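Local coordinates for protein pectate lyase/Amb allergen (Acidovorax citrulli, PDB 4HWV) that probably cleaves pectate by beta-elimination, as a secreted, calcium-binding right-handed parallel beta-helix of polysaccharide lyase family 1, at residues A[159-163]-A[181-187]; A[176-181]-A[199-205]; A[226-232]-A[278-284]; A[303-307]-A[322-326]. All coordinates share one frame; numbering follows the deposited sequence.

Overall arrangement
From the N terminus, contact 1 (159-163 with 181-187) opens at the end of helix 143-159 and closes a loop that brings two parallel strands side by side. Contact 2 (176-181 with 199-205) starts inside that loop and ends beyond it, so the two cross and share Gly181. Contact 3 (226-232 with 278-284) follows in series with a longer loop; its strand 229-234 pairs with strand 182-185 of contact 1, and three of its aspartates bind calcium. Contact 4 (303-307 with 322-326) comes last, closing the loop 308-321 and joining two walls across the interior, its centre about 9 Å from that of contact 3. Together they trace successive coils of the beta-helix.

Contact 1. Residues A[159-163]-A[181-187]; sequences VTISV and GNLMLGT
Val163 and Leu185 run side by side in the same direction, with Val163 CB 3.7 Å from Leu185 CD2, and Ile161 CB rests against Leu183 CD2 on the same face of a parallel strand pair. Beta-branched residues and leucines fill this buried side without leaving polar groups to satisfy. On the other face, one modelled conformer of Met184 starts with CG anti to the backbone N (chi1 -177°) and bends at both following torsions, bringing CE near Thr160 CG2; both residues have a second conformer, which makes this contact doubtful.

Behind the side chains, four backbone hydrogen bonds set the register. Asn182 N reaches Val159 O at 2.8 Å, and Ile161 N returns to Asn182 O at 2.9 Å; Met184 N to Ile161 O and Val163 N to Met184 O repeat the pattern. Toward the end of the pair a water links the segments, accepting weakly from Gly186 N and donating to Val163 O; it also meets Ser162 OG in the modelled conformer. Gly186, with its positive phi of 88°, accommodates the turn there.

In its modelled conformer Thr160 OG1 bonds back to Arg156 O of helix 143-159, from which strand 160-163 emerges. That strand is an edge strand of the four-stranded parallel sheet within this chain: strand 182-185 separates it from strand 229-234, helix 50-57 packs on Ile161, and Ile195 and Ile197 of strand 192-198 touch Val163, Leu183 and Leu185.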
loop_
_atom_site.group_PDB
_atom_site.type_symbol
_atom_site.label_atom_id
_atom_site.label_comp_id
_atom_site.label_asym_id
_atom_site.label_seq_id
_atom_site.Cartn_x
_atom_site.Cartn_y
_atom_site.Cartn_z
ATOM N N VAL A 159 1.361 19.617 -6.220
ATOM C CA VAL A 159 1.469 18.278 -6.781
ATOM C C VAL A 159 1.319 18.245 -8.302
ATOM O O VAL A 159 1.643 17.232 -8.924
ATOM C CB VAL A 159 0.468 17.265 -6.146
ATOM C CG1 VAL A 159 0.643 17.220 -4.625
ATOM C CG2 VAL A 159 -0.982 17.582 -6.543
ATOM N N THR A 160 0.810 19.332 -8.893
ATOM C CA THR A 160 0.652 19.404 -10.349
ATOM C C THR A 160 1.907 19.986 -10.987
ATOM O O THR A 160 2.354 21.066 -10.584
ATOM C CB THR A 160 -0.543 20.282 -10.742
ATOM O OG1 THR A 160 -1.705 19.836 -10.043
ATOM C CG2 THR A 160 -0.814 20.169 -12.212
ATOM N N ILE A 161 2.459 19.278 -11.975
ATOM C CA ILE A 161 3.731 19.635 -12.580
ATOM C C ILE A 161 3.531 19.844 -14.080
ATOM O O ILE A 161 3.103 18.923 -14.791
ATOM C CB ILE A 161 4.781 18.515 -12.368
ATOM C CG1 ILE A 161 4.947 18.167 -10.882
ATOM C CG2 ILE A 161 6.108 18.909 -13.010
ATOM C CD1 ILE A 161 5.526 19.285 -10.021
ATOM N N SER A 162 3.809 21.048 -14.563
ATOM C CA SER A 162 3.613 21.384 -15.967
ATOM C C SER A 162 4.726 20.801 -16.850
ATOM O O SER A 162 5.917 21.049 -16.616
ATOM C CB SER A 162 3.580 22.906 -16.115
ATOM O OG SER A 162 3.313 23.266 -17.450
ATOM N N VAL A 163 4.336 20.042 -17.868
ATOM C CA VAL A 163 5.308 19.464 -18.808
ATOM C C VAL A 163 5.219 20.180 -20.151
ATOM O O VAL A 163 4.158 20.216 -20.766
ATOM C CB VAL A 163 5.067 17.950 -19.006
ATOM C CG1 VAL A 163 6.084 17.366 -19.971
ATOM C CG2 VAL A 163 5.132 17.233 -17.655
ATOM N N GLY A 181 1.687 12.886 -7.291
ATOM C CA GLY A 181 1.289 14.059 -8.047
ATOM C C GLY A 181 0.882 13.765 -9.463
ATOM O O GLY A 181 0.653 12.619 -9.850
ATOM N N ASN A 182 0.803 14.843 -10.231
ATOM C CA ASN A 182 0.035 14.861 -11.467
ATOM C C ASN A 182 0.855 15.574 -12.515
ATOM O O ASN A 182 1.005 16.802 -12.446
ATOM C CB ASN A 182 -1.261 15.638 -11.158
ATOM C CG ASN A 182 -2.330 15.561 -12.247
ATOM O OD1 ASN A 182 -2.078 15.354 -13.471
ATOM N ND2 ASN A 182 -3.558 15.799 -11.813
ATOM N N LEU A 183 1.376 14.829 -13.491
ATOM C CA LEU A 183 1.987 15.491 -14.629
ATOM C C LEU A 183 0.881 16.109 -15.478
ATOM O O LEU A 183 -0.127 15.451 -15.783
ATOM C CB LEU A 183 2.792 14.511 -15.487
ATOM C CG LEU A 183 3.952 13.817 -14.779
ATOM C CD1 LEU A 183 4.696 12.922 -15.779
ATOM C CD2 LEU A 183 4.892 14.826 -14.119
ATOM N N MET A 184 1.064 17.375 -15.835
ATOM C CA MET A 184 0.079 18.092 -16.615
ATOM C C MET A 184 0.659 18.377 -17.994
ATOM O O MET A 184 1.587 19.166 -18.141
ATOM C CB MET A 184 -0.298 19.370 -15.870
ATOM C CG MET A 184 -1.375 20.187 -16.526
ATOM S SD MET A 184 -2.987 19.359 -16.487
ATOM C CE MET A 184 -3.232 19.045 -14.731
ATOM N N LEU A 185 0.120 17.697 -19.003
ATOM C CA LEU A 185 0.676 17.838 -20.346
ATOM C C LEU A 185 -0.001 18.989 -21.073
ATOM O O LEU A 185 -1.050 18.816 -21.719
ATOM C CB LEU A 185 0.617 16.517 -21.138
ATOM C CG LEU A 185 1.128 15.264 -20.410
ATOM C CD1 LEU A 185 1.292 14.109 -21.400
ATOM C CD2 LEU A 185 2.427 15.482 -19.630
ATOM N N GLY A 186 0.604 20.163 -20.932
ATOM C CA GLY A 186 0.046 21.388 -21.472
ATOM C C GLY A 186 -0.915 22.053 -20.495
ATOM O O GLY A 186 -1.519 21.410 -19.618
ATOM N N THR A 187 -1.039 23.363 -20.624
ATOM C CA THR A 187 -1.963 24.135 -19.806
ATOM C C THR A 187 -2.810 24.986 -20.761
ATOM O O THR A 187 -2.457 25.151 -21.930
ATOM C CB THR A 187 -1.213 25.037 -18.791
ATOM O OG1 THR A 187 -0.374 25.947 -19.511
ATOM C CG2 THR A 187 -0.347 24.221 -17.853
HETATM O O HOH W 1 2.535 22.253 -19.785
#

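Contact 2. Residues A[176-181]-A[199-205]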
loop_
_atom_site.group_PDB
_atom_site.type_symbol
_atom_site.label_atom_id
_atom_site.label_comp_id
_atom_site.label_asym_id
_atom_site.label_seq_id
_atom_site.Cartn_x
_atom_site.Cartn_y
_atom_site.Cartn_z
ATOM N N ALA A 176 12.922 3.660 -10.993
ATOM C CA ALA A 176 12.559 5.067 -11.148
ATOM C C ALA A 176 11.092 5.241 -10.775
ATOM O O ALA A 176 10.233 4.513 -11.288
ATOM C CB ALA A 176 12.785 5.511 -12.572
ATOM N N LYS A 177 10.800 6.193 -9.892
ATOM C CA LYS A 177 9.422 6.403 -9.450
ATOM C C LYS A 177 9.069 7.876 -9.371
ATOM O O LYS A 177 9.914 8.714 -9.014
ATOM C CB LYS A 177 9.182 5.805 -8.064
ATOM C CG LYS A 177 9.438 4.312 -7.936
ATOM C CD LYS A 177 8.858 3.773 -6.618
ATOM C CE LYS A 177 8.817 2.267 -6.581
ATOM N NZ LYS A 177 7.965 1.846 -5.425
ATOM N N ILE A 178 7.810 8.193 -9.674
ATOM C CA ILE A 178 7.265 9.526 -9.397
ATOM C C ILE A 178 5.989 9.305 -8.593
ATOM O O ILE A 178 5.081 8.582 -9.038
ATOM C CB ILE A 178 6.980 10.287 -10.703
ATOM C CG1 ILE A 178 8.299 10.532 -11.455
ATOM C CG2 ILE A 178 6.266 11.606 -10.395
ATOM C CD1 ILE A 178 8.129 11.253 -12.785
ATOM N N LEU A 179 5.955 9.868 -7.389
ATOM C CA LEU A 179 4.851 9.629 -6.451
ATOM C C LEU A 179 4.043 10.872 -6.156
ATOM O O LEU A 179 4.575 11.967 -6.086
ATOM C CB LEU A 179 5.379 9.170 -5.093
ATOM C CG LEU A 179 6.485 8.123 -5.033
ATOM C CD1 LEU A 179 6.899 7.922 -3.579
ATOM C CD2 LEU A 179 6.042 6.806 -5.652
ATOM N N HIS A 180 2.749 10.673 -5.928
ATOM C CA HIS A 180 1.931 11.641 -5.206
ATOM C C HIS A 180 1.617 12.923 -5.965
ATOM O O HIS A 180 1.284 13.945 -5.350
ATOM C CB HIS A 180 2.576 11.981 -3.852
ATOM C CG HIS A 180 2.870 10.779 -3.014
ATOM N ND1 HIS A 180 3.978 10.694 -2.199
ATOM C CD2 HIS A 180 2.221 9.596 -2.900
ATOM C CE1 HIS A 180 3.993 9.512 -1.602
ATOM N NE2 HIS A 180 2.934 8.825 -2.009
ATOM N N GLY A 181 1.687 12.886 -7.291
ATOM C CA GLY A 181 1.289 14.059 -8.047
ATOM C C GLY A 181 0.882 13.765 -9.463
ATOM O O GLY A 181 0.653 12.619 -9.850
ATOM N N ASN A 199 9.459 4.102 -18.770
ATOM C CA ASN A 199 10.252 3.417 -17.765
ATOM C C ASN A 199 10.159 4.002 -16.362
ATOM O O ASN A 199 11.105 3.882 -15.590
ATOM C CB ASN A 199 11.720 3.302 -18.190
ATOM C CG ASN A 199 12.441 2.196 -17.442
ATOM O OD1 ASN A 199 11.858 1.137 -17.202
ATOM N ND2 ASN A 199 13.711 2.425 -17.079
ATOM N N ILE A 200 8.996 4.560 -16.013
ATOM C CA ILE A 200 8.781 5.148 -14.688
ATOM C C ILE A 200 7.630 4.407 -14.018
ATOM O O ILE A 200 6.646 4.015 -14.669
ATOM C CB ILE A 200 8.442 6.652 -14.817
ATOM C CG1 ILE A 200 9.644 7.389 -15.400
ATOM C CG2 ILE A 200 8.025 7.271 -13.469
ATOM C CD1 ILE A 200 9.298 8.715 -16.043
ATOM N N THR A 201 7.764 4.191 -12.713
ATOM C CA THR A 201 6.643 3.707 -11.902
ATOM C C THR A 201 5.975 4.901 -11.222
ATOM O O THR A 201 6.599 5.579 -10.405
ATOM C CB THR A 201 7.132 2.677 -10.876
ATOM O OG1 THR A 201 7.569 1.528 -11.592
ATOM C CG2 THR A 201 6.015 2.244 -9.929
ATOM N N PHE A 202 4.714 5.152 -11.589
ATOM C CA PHE A 202 3.924 6.256 -11.074
ATOM C C PHE A 202 2.996 5.694 -9.999
ATOM O O PHE A 202 2.311 4.700 -10.251
ATOM C CB PHE A 202 3.063 6.840 -12.197
ATOM C CG PHE A 202 3.819 7.617 -13.233
ATOM C CD1 PHE A 202 4.014 8.985 -13.052
ATOM C CD2 PHE A 202 4.317 7.006 -14.382
ATOM C CE1 PHE A 202 4.691 9.730 -13.991
ATOM C CE2 PHE A 202 5.000 7.766 -15.341
ATOM C CZ PHE A 202 5.181 9.116 -15.151
ATOM N N GLU A 203 2.951 6.317 -8.823
ATOM C CA GLU A 203 2.053 5.831 -7.762
ATOM C C GLU A 203 1.279 6.937 -7.086
ATOM O O GLU A 203 1.854 7.957 -6.693
ATOM C CB GLU A 203 2.827 5.136 -6.631
ATOM C CG GLU A 203 3.597 3.887 -7.074
ATOM C CD GLU A 203 4.412 3.246 -5.976
ATOM O OE1 GLU A 203 4.194 3.548 -4.787
ATOM O OE2 GLU A 203 5.272 2.407 -6.320
ATOM N N ASP A 204 -0.026 6.705 -6.931
ATOM C CA ASP A 204 -0.816 7.287 -5.844
ATOM C C ASP A 204 -0.907 8.808 -5.913
ATOM O O ASP A 204 -0.364 9.523 -5.057
ATOM C CB ASP A 204 -0.253 6.814 -4.495
ATOM C CG ASP A 204 -1.147 7.164 -3.320
ATOM O OD1 ASP A 204 -2.342 7.461 -3.515
ATOM O OD2 ASP A 204 -0.638 7.144 -2.191
ATOM N N ALA A 205 -1.598 9.301 -6.942
ATOM C CA ALA A 205 -1.909 10.726 -7.038
ATOM C C ALA A 205 -3.067 10.992 -6.085
ATOM O O ALA A 205 -4.233 10.837 -6.445
ATOM C CB ALA A 205 -2.267 11.099 -8.473
HETATM O O HOH W 2 12.271 2.101 -13.705
HETATM O O HOH W 3 10.283 1.827 -11.727
HETATM O O HOH W 4 6.543 4.013 -3.095
HETATM O O HOH W 5 1.849 6.399 -1.535
#
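Ile178 lies alongside Phe202, its CD1 3.9 Å from ring atom CE1, while Ile200 CG2 sits over one face of the same ring, offset toward the rim. Ile200 CG2 also touches Ile178 CG1 at 3.8 Å, so two branched aliphatic chains and a flat ring fill the buried side together. Phe202 passes the packing on by stacking with Phe244 of the next coil. This is the parallel beta-helix arrangement: strands 177-179 and 201-203 belong to successive coils, and like positions stack in register.

The opposite side is mixed: Lys177, Thr201 and Glu203 are partly exposed, whereas Leu179 is buried. Lys177, extended beyond CG, crosses to Glu203, where NZ and OE2 form a salt bridge of 2.9 Å; the nitrogen comes to the syn side of the carboxylate, 29° out of its plane. Leu179 CD2 packs along the aliphatic stem of Glu203, 3.8 Å from its CB.

Beyond the strands, His180 N donates to Glu203 O at 3.0 Å. Asp204 O lies at the edge of the imidazole, and a water bridges His180 NE2 to Asp204 OD2. Each side chain is held from outside as well, His180 ND1 by Asp88 and the Asp204 carboxylate by His277 and Arg249.

Contact 3. Residues A[226-232]-A[278-284]; sequences YDLISVA and DGLVDVT. With CA (calcium ion), chain C.
Asp227, Asp278 and Asp282 converge on one calcium ion. Asp227 grips it with both oxygens, OD1 at 2.2 Å and OD2 at 2.4 Å, whereas Asp278 and Asp282 each give OD2. Three waters bring the coordination to seven oxygens. The side chains of Asp227 and Asp282 cross at about a right angle, their carboxylate planes 70° apart. The site lies on the face of a parallel beta-helix, consistent with the calcium-dependent pectate lyases of family PL1.

Among the hydrogen bonds, Gly279 N donates to Asp227 OD1 at 2.8 Å, on the anti side of the carboxylate, which steadies this bidentate ligand. Glycine fits here because a side chain would run into Asp282 OD1. From Ile229 onward the backbones pair as parallel strands, with Val231 N 2.8 Å from Asp282 O. Asp282 OD1, the oxygen not on the metal, accepts from Leu305 N.

Apolar contacts begin before the strands, where Leu228 CD1 meets Leu280 CD2 at 3.8 Å. On the face turned from the calcium, Ile229 and Val231 pack against Val281 and Val283; Phe244 touches Leu228, Ile229 and Val281.

Oxygens of different aspartates approach as closely as 3.1 Å, between Asp227 OD1 and Asp278 OD2. Such crowding is consistent with the cation offsetting their mutual repulsion and holding the two segments together at the start of the strands.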
loop_
_atom_site.group_PDB
_atom_site.type_symbol
_atom_site.label_atom_id
_atom_site.label_comp_id
_atom_site.label_asym_id
_atom_site.label_seq_id
_atom_site.Cartn_x
_atom_site.Cartn_y
_atom_site.Cartn_z
ATOM N N TYR A 226 -6.737 14.788 -8.752
ATOM C CA TYR A 226 -5.405 14.524 -9.321
ATOM C C TYR A 226 -5.300 13.198 -10.035
ATOM O O TYR A 226 -5.647 12.142 -9.478
ATOM C CB TYR A 226 -4.296 14.660 -8.253
ATOM C CG TYR A 226 -4.473 15.907 -7.441
ATOM C CD1 TYR A 226 -4.610 17.139 -8.054
ATOM C CD2 TYR A 226 -4.576 15.852 -6.064
ATOM C CE1 TYR A 226 -4.837 18.289 -7.329
ATOM C CE2 TYR A 226 -4.814 16.981 -5.316
ATOM C CZ TYR A 226 -4.936 18.210 -5.945
ATOM O OH TYR A 226 -5.205 19.345 -5.223
ATOM N N ASP A 227 -4.850 13.266 -11.286
ATOM C CA ASP A 227 -4.492 12.082 -12.067
ATOM C C ASP A 227 -2.996 11.871 -11.947
ATOM O O ASP A 227 -2.280 12.764 -11.523
ATOM C CB ASP A 227 -4.756 12.346 -13.552
ATOM C CG ASP A 227 -6.181 12.767 -13.836
ATOM O OD1 ASP A 227 -7.102 12.313 -13.127
ATOM O OD2 ASP A 227 -6.384 13.549 -14.794
ATOM N N LEU A 228 -2.485 10.710 -12.342
ATOM C CA LEU A 228 -1.036 10.594 -12.464
ATOM C C LEU A 228 -0.540 11.376 -13.690
ATOM O O LEU A 228 0.509 12.024 -13.627
ATOM C CB LEU A 228 -0.589 9.128 -12.472
ATOM C CG LEU A 228 -0.773 8.494 -11.075
ATOM C CD1 LEU A 228 -0.763 6.973 -11.156
ATOM C CD2 LEU A 228 0.303 8.985 -10.104
ATOM N N ILE A 229 -1.288 11.312 -14.796
ATOM C CA ILE A 229 -1.001 12.128 -15.978
ATOM C C ILE A 229 -2.330 12.652 -16.521
ATOM O O ILE A 229 -3.290 11.873 -16.697
ATOM C CB ILE A 229 -0.285 11.324 -17.096
ATOM C CG1 ILE A 229 1.021 10.682 -16.586
ATOM C CG2 ILE A 229 -0.000 12.233 -18.295
ATOM C CD1 ILE A 229 1.678 9.765 -17.613
ATOM N N SER A 230 -2.392 13.962 -16.760
ATOM C CA SER A 230 -3.552 14.587 -17.397
ATOM C C SER A 230 -3.124 15.098 -18.758
ATOM O O SER A 230 -2.087 15.781 -18.872
ATOM C CB SER A 230 -4.053 15.771 -16.569
ATOM O OG SER A 230 -4.412 15.381 -15.248
ATOM N N VAL A 231 -3.911 14.780 -19.787
ATOM C CA VAL A 231 -3.604 15.190 -21.145
ATOM C C VAL A 231 -4.780 16.006 -21.695
ATOM O O VAL A 231 -5.649 15.470 -22.375
ATOM C CB VAL A 231 -3.294 13.986 -22.053
ATOM C CG1 VAL A 231 -2.682 14.463 -23.366
ATOM C CG2 VAL A 231 -2.354 13.005 -21.338
ATOM N N ALA A 232 -4.807 17.296 -21.362
ATOM C CA ALA A 232 -5.894 18.177 -21.797
ATOM C C ALA A 232 -5.436 19.168 -22.861
ATOM O O ALA A 232 -6.255 19.717 -23.590
ATOM C CB ALA A 232 -6.503 18.927 -20.579
ATOM N N ASP A 278 -8.316 10.119 -8.642
ATOM C CA ASP A 278 -9.113 10.456 -9.805
ATOM C C ASP A 278 -8.690 9.470 -10.895
ATOM O O ASP A 278 -8.871 8.266 -10.722
ATOM C CB ASP A 278 -8.984 11.931 -10.223
ATOM C CG ASP A 278 -10.108 12.359 -11.153
ATOM O OD1 ASP A 278 -11.244 11.896 -10.943
ATOM O OD2 ASP A 278 -9.858 13.153 -12.081
ATOM N N GLY A 279 -8.121 9.937 -11.996
ATOM C CA GLY A 279 -7.729 9.016 -13.052
ATOM C C GLY A 279 -6.310 8.494 -12.930
ATOM O O GLY A 279 -5.486 9.021 -12.161
ATOM N N LEU A 280 -6.000 7.472 -13.719
ATOM C CA LEU A 280 -4.580 7.157 -13.965
ATOM C C LEU A 280 -4.043 8.090 -15.056
ATOM O O LEU A 280 -3.160 8.906 -14.795
ATOM C CB LEU A 280 -4.392 5.685 -14.361
ATOM C CG LEU A 280 -4.742 4.679 -13.251
ATOM C CD1 LEU A 280 -4.641 3.242 -13.750
ATOM C CD2 LEU A 280 -3.872 4.887 -12.004
ATOM N N VAL A 281 -4.598 7.972 -16.259
ATOM C CA VAL A 281 -4.289 8.881 -17.361
ATOM C C VAL A 281 -5.612 9.290 -17.994
ATOM O O VAL A 281 -6.326 8.449 -18.543
ATOM C CB VAL A 281 -3.369 8.261 -18.439
ATOM C CG1 VAL A 281 -3.047 9.324 -19.493
ATOM C CG2 VAL A 281 -2.088 7.694 -17.815
ATOM N N ASP A 282 -5.937 10.578 -17.898
ATOM C CA ASP A 282 -7.158 11.112 -18.496
ATOM C C ASP A 282 -6.774 11.963 -19.692
ATOM O O ASP A 282 -5.817 12.741 -19.622
ATOM C CB ASP A 282 -7.952 11.955 -17.493
ATOM C CG ASP A 282 -8.657 11.120 -16.438
ATOM O OD1 ASP A 282 -8.716 9.873 -16.538
ATOM O OD2 ASP A 282 -9.168 11.739 -15.478
ATOM N N VAL A 283 -7.520 11.824 -20.778
ATOM C CA VAL A 283 -7.279 12.597 -22.000
ATOM C C VAL A 283 -8.567 13.333 -22.287
ATOM O O VAL A 283 -9.594 12.710 -22.543
ATOM C CB VAL A 283 -6.899 11.685 -23.201
ATOM C CG1 VAL A 283 -6.566 12.530 -24.417
ATOM C CG2 VAL A 283 -5.744 10.750 -22.831
ATOM N N THR A 284 -8.527 14.657 -22.204
ATOM C CA THR A 284 -9.745 15.465 -22.315
ATOM C C THR A 284 -9.454 16.692 -23.176
ATOM O O THR A 284 -8.312 16.924 -23.573
ATOM C CB THR A 284 -10.232 15.925 -20.925
ATOM O OG1 THR A 284 -9.210 16.721 -20.315
ATOM C CG2 THR A 284 -10.564 14.732 -20.026
HETATM CA CA CA C . -8.663 13.476 -14.169
HETATM O O HOH W 6 -5.467 9.318 -9.271
HETATM O O HOH W 7 -11.017 14.644 -14.559
HETATM O O HOH W 8 -8.898 15.152 -16.246
HETATM O O HOH W 9 -8.198 15.751 -12.899
#

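Contact 4. Residues A[303-307]-A[322-326]; sequences AFLIG and LKVTF
Phe326 points an edge into the face of Phe304, a T-shaped pair with centroids 4.9 Å apart and planes inclined at 59°. The leading atom is Phe326 CE2, which stands over the centre of the Phe304 ring and lies 3.8 Å from its CD2. The opposite face of Phe304 is covered by the methyl of its chain neighbour Ala303, off toward the rim, so the ring is sandwiched between a small group and an aromatic edge from across the interior. Phe304 CG lies anti to its carbonyl carbon (chi1 -46°), and its CB points toward the facing segment, presenting the ring to Phe326. A second edge-to-face partner, Phe297, extends the aromatic cluster.

Leu322 CD1 reaches Gly307, 3.6 Å from the glycine CA. A phi of 88° is a conformation for which glycine is suited, and the lack of a side chain leaves room for that methyl. Between the leucine and the rings lies Ile306. In its modelled conformer, one of two, CD1 comes to the edge of Phe326, near the ring plane, while CG2 turns to Leu322 CB at 4.0 Å and to Val324 CG2 at 4.2 Å; Ile306 and Leu322 run antiparallel alongside one another.

From strand 281-283 of the preceding coil, Val281 touches Phe304 and Val283 touches Ile306, Leu322 and Val324, while Val346 and Leu348 of strand 345-356 meet Ile306 and Phe326 from the following coil. Large apolar side chains directed inward from two different walls are characteristic of the hydrophobic interior of a parallel beta-helix such as the pectate lyase fold.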
loop_
_atom_site.group_PDB
_atom_site.type_symbol
_atom_site.label_atom_id
_atom_site.label_comp_id
_atom_site.label_asym_id
_atom_site.label_seq_id
_atom_site.Cartn_x
_atom_site.Cartn_y
_atom_site.Cartn_z
ATOM N N ALA A 303 -9.962 4.346 -14.316
ATOM C CA ALA A 303 -8.635 4.367 -14.941
ATOM C C ALA A 303 -8.399 5.475 -15.988
ATOM O O ALA A 303 -7.459 6.273 -15.845
ATOM C CB ALA A 303 -8.340 3.009 -15.532
ATOM N N PHE A 304 -9.208 5.485 -17.049
ATOM C CA PHE A 304 -8.967 6.368 -18.194
ATOM C C PHE A 304 -10.249 7.064 -18.632
ATOM O O PHE A 304 -11.136 6.431 -19.214
ATOM C CB PHE A 304 -8.402 5.582 -19.388
ATOM C CG PHE A 304 -7.303 4.648 -19.016
ATOM C CD1 PHE A 304 -6.066 5.141 -18.649
ATOM C CD2 PHE A 304 -7.498 3.273 -19.038
ATOM C CE1 PHE A 304 -5.029 4.277 -18.281
ATOM C CE2 PHE A 304 -6.488 2.405 -18.675
ATOM C CZ PHE A 304 -5.245 2.905 -18.300
ATOM N N LEU A 305 -10.342 8.357 -18.353
ATOM C CA LEU A 305 -11.448 9.156 -18.848
ATOM C C LEU A 305 -10.989 9.792 -20.155
ATOM O O LEU A 305 -10.070 10.628 -20.159
ATOM C CB LEU A 305 -11.794 10.253 -17.839
ATOM C CG LEU A 305 -13.024 11.099 -18.183
ATOM C CD1 LEU A 305 -14.299 10.276 -18.025
ATOM C CD2 LEU A 305 -13.090 12.318 -17.291
ATOM N N ILE A 306 -11.584 9.361 -21.275
ATOM C CA ILE A 306 -11.295 9.950 -22.579
ATOM C C ILE A 306 -12.508 10.816 -22.933
ATOM O O ILE A 306 -13.556 10.287 -23.305
ATOM C CB ILE A 306 -11.052 8.872 -23.677
ATOM C CG1 ILE A 306 -10.026 7.813 -23.220
ATOM C CG2 ILE A 306 -10.609 9.546 -24.970
ATOM C CD1 ILE A 306 -8.675 8.396 -22.819
ATOM N N GLY A 307 -12.371 12.131 -22.759
ATOM C CA GLY A 307 -13.487 13.054 -22.933
ATOM C C GLY A 307 -14.273 13.215 -21.640
ATOM O O GLY A 307 -14.841 12.246 -21.122
ATOM N N LEU A 322 -8.953 13.834 -29.094
ATOM C CA LEU A 322 -9.092 12.620 -28.289
ATOM C C LEU A 322 -8.799 11.340 -29.080
ATOM O O LEU A 322 -9.375 10.278 -28.802
ATOM C CB LEU A 322 -10.459 12.561 -27.593
ATOM C CG LEU A 322 -10.877 13.846 -26.864
ATOM C CD1 LEU A 322 -12.276 13.663 -26.274
ATOM C CD2 LEU A 322 -9.881 14.295 -25.775
ATOM N N LYS A 323 -7.869 11.430 -30.027
ATOM C CA LYS A 323 -7.422 10.234 -30.727
ATOM C C LYS A 323 -6.384 9.522 -29.875
ATOM O O LYS A 323 -5.297 10.066 -29.624
ATOM C CB LYS A 323 -6.832 10.604 -32.086
ATOM C CG LYS A 323 -7.896 11.126 -33.057
ATOM C CD LYS A 323 -7.243 11.689 -34.320
ATOM C CE LYS A 323 -8.237 12.054 -35.434
ATOM N NZ LYS A 323 -9.192 13.090 -34.971
ATOM N N VAL A 324 -6.724 8.318 -29.405
ATOM C CA VAL A 324 -5.890 7.605 -28.441
ATOM C C VAL A 324 -5.785 6.136 -28.852
ATOM O O VAL A 324 -6.786 5.509 -29.244
ATOM C CB VAL A 324 -6.485 7.667 -27.007
ATOM C CG1 VAL A 324 -5.533 7.031 -26.006
ATOM C CG2 VAL A 324 -6.778 9.099 -26.616
ATOM N N THR A 325 -4.568 5.594 -28.787
ATOM C CA THR A 325 -4.331 4.171 -29.001
ATOM C C THR A 325 -3.816 3.539 -27.714
ATOM O O THR A 325 -2.876 4.059 -27.103
ATOM C CB THR A 325 -3.259 3.962 -30.072
ATOM O OG1 THR A 325 -3.647 4.625 -31.293
ATOM C CG2 THR A 325 -3.030 2.476 -30.313
ATOM N N PHE A 326 -4.420 2.428 -27.311
ATOM C CA PHE A 326 -3.922 1.612 -26.187
ATOM C C PHE A 326 -3.521 0.248 -26.740
ATOM O O PHE A 326 -4.368 -0.467 -27.277
ATOM C CB PHE A 326 -5.029 1.300 -25.158
ATOM C CG PHE A 326 -5.511 2.468 -24.339
ATOM C CD1 PHE A 326 -6.501 3.326 -24.828
ATOM C CD2 PHE A 326 -5.050 2.640 -23.036
ATOM C CE1 PHE A 326 -7.012 4.358 -24.041
ATOM C CE2 PHE A 326 -5.555 3.676 -22.239
ATOM C CZ PHE A 326 -6.545 4.535 -22.748
#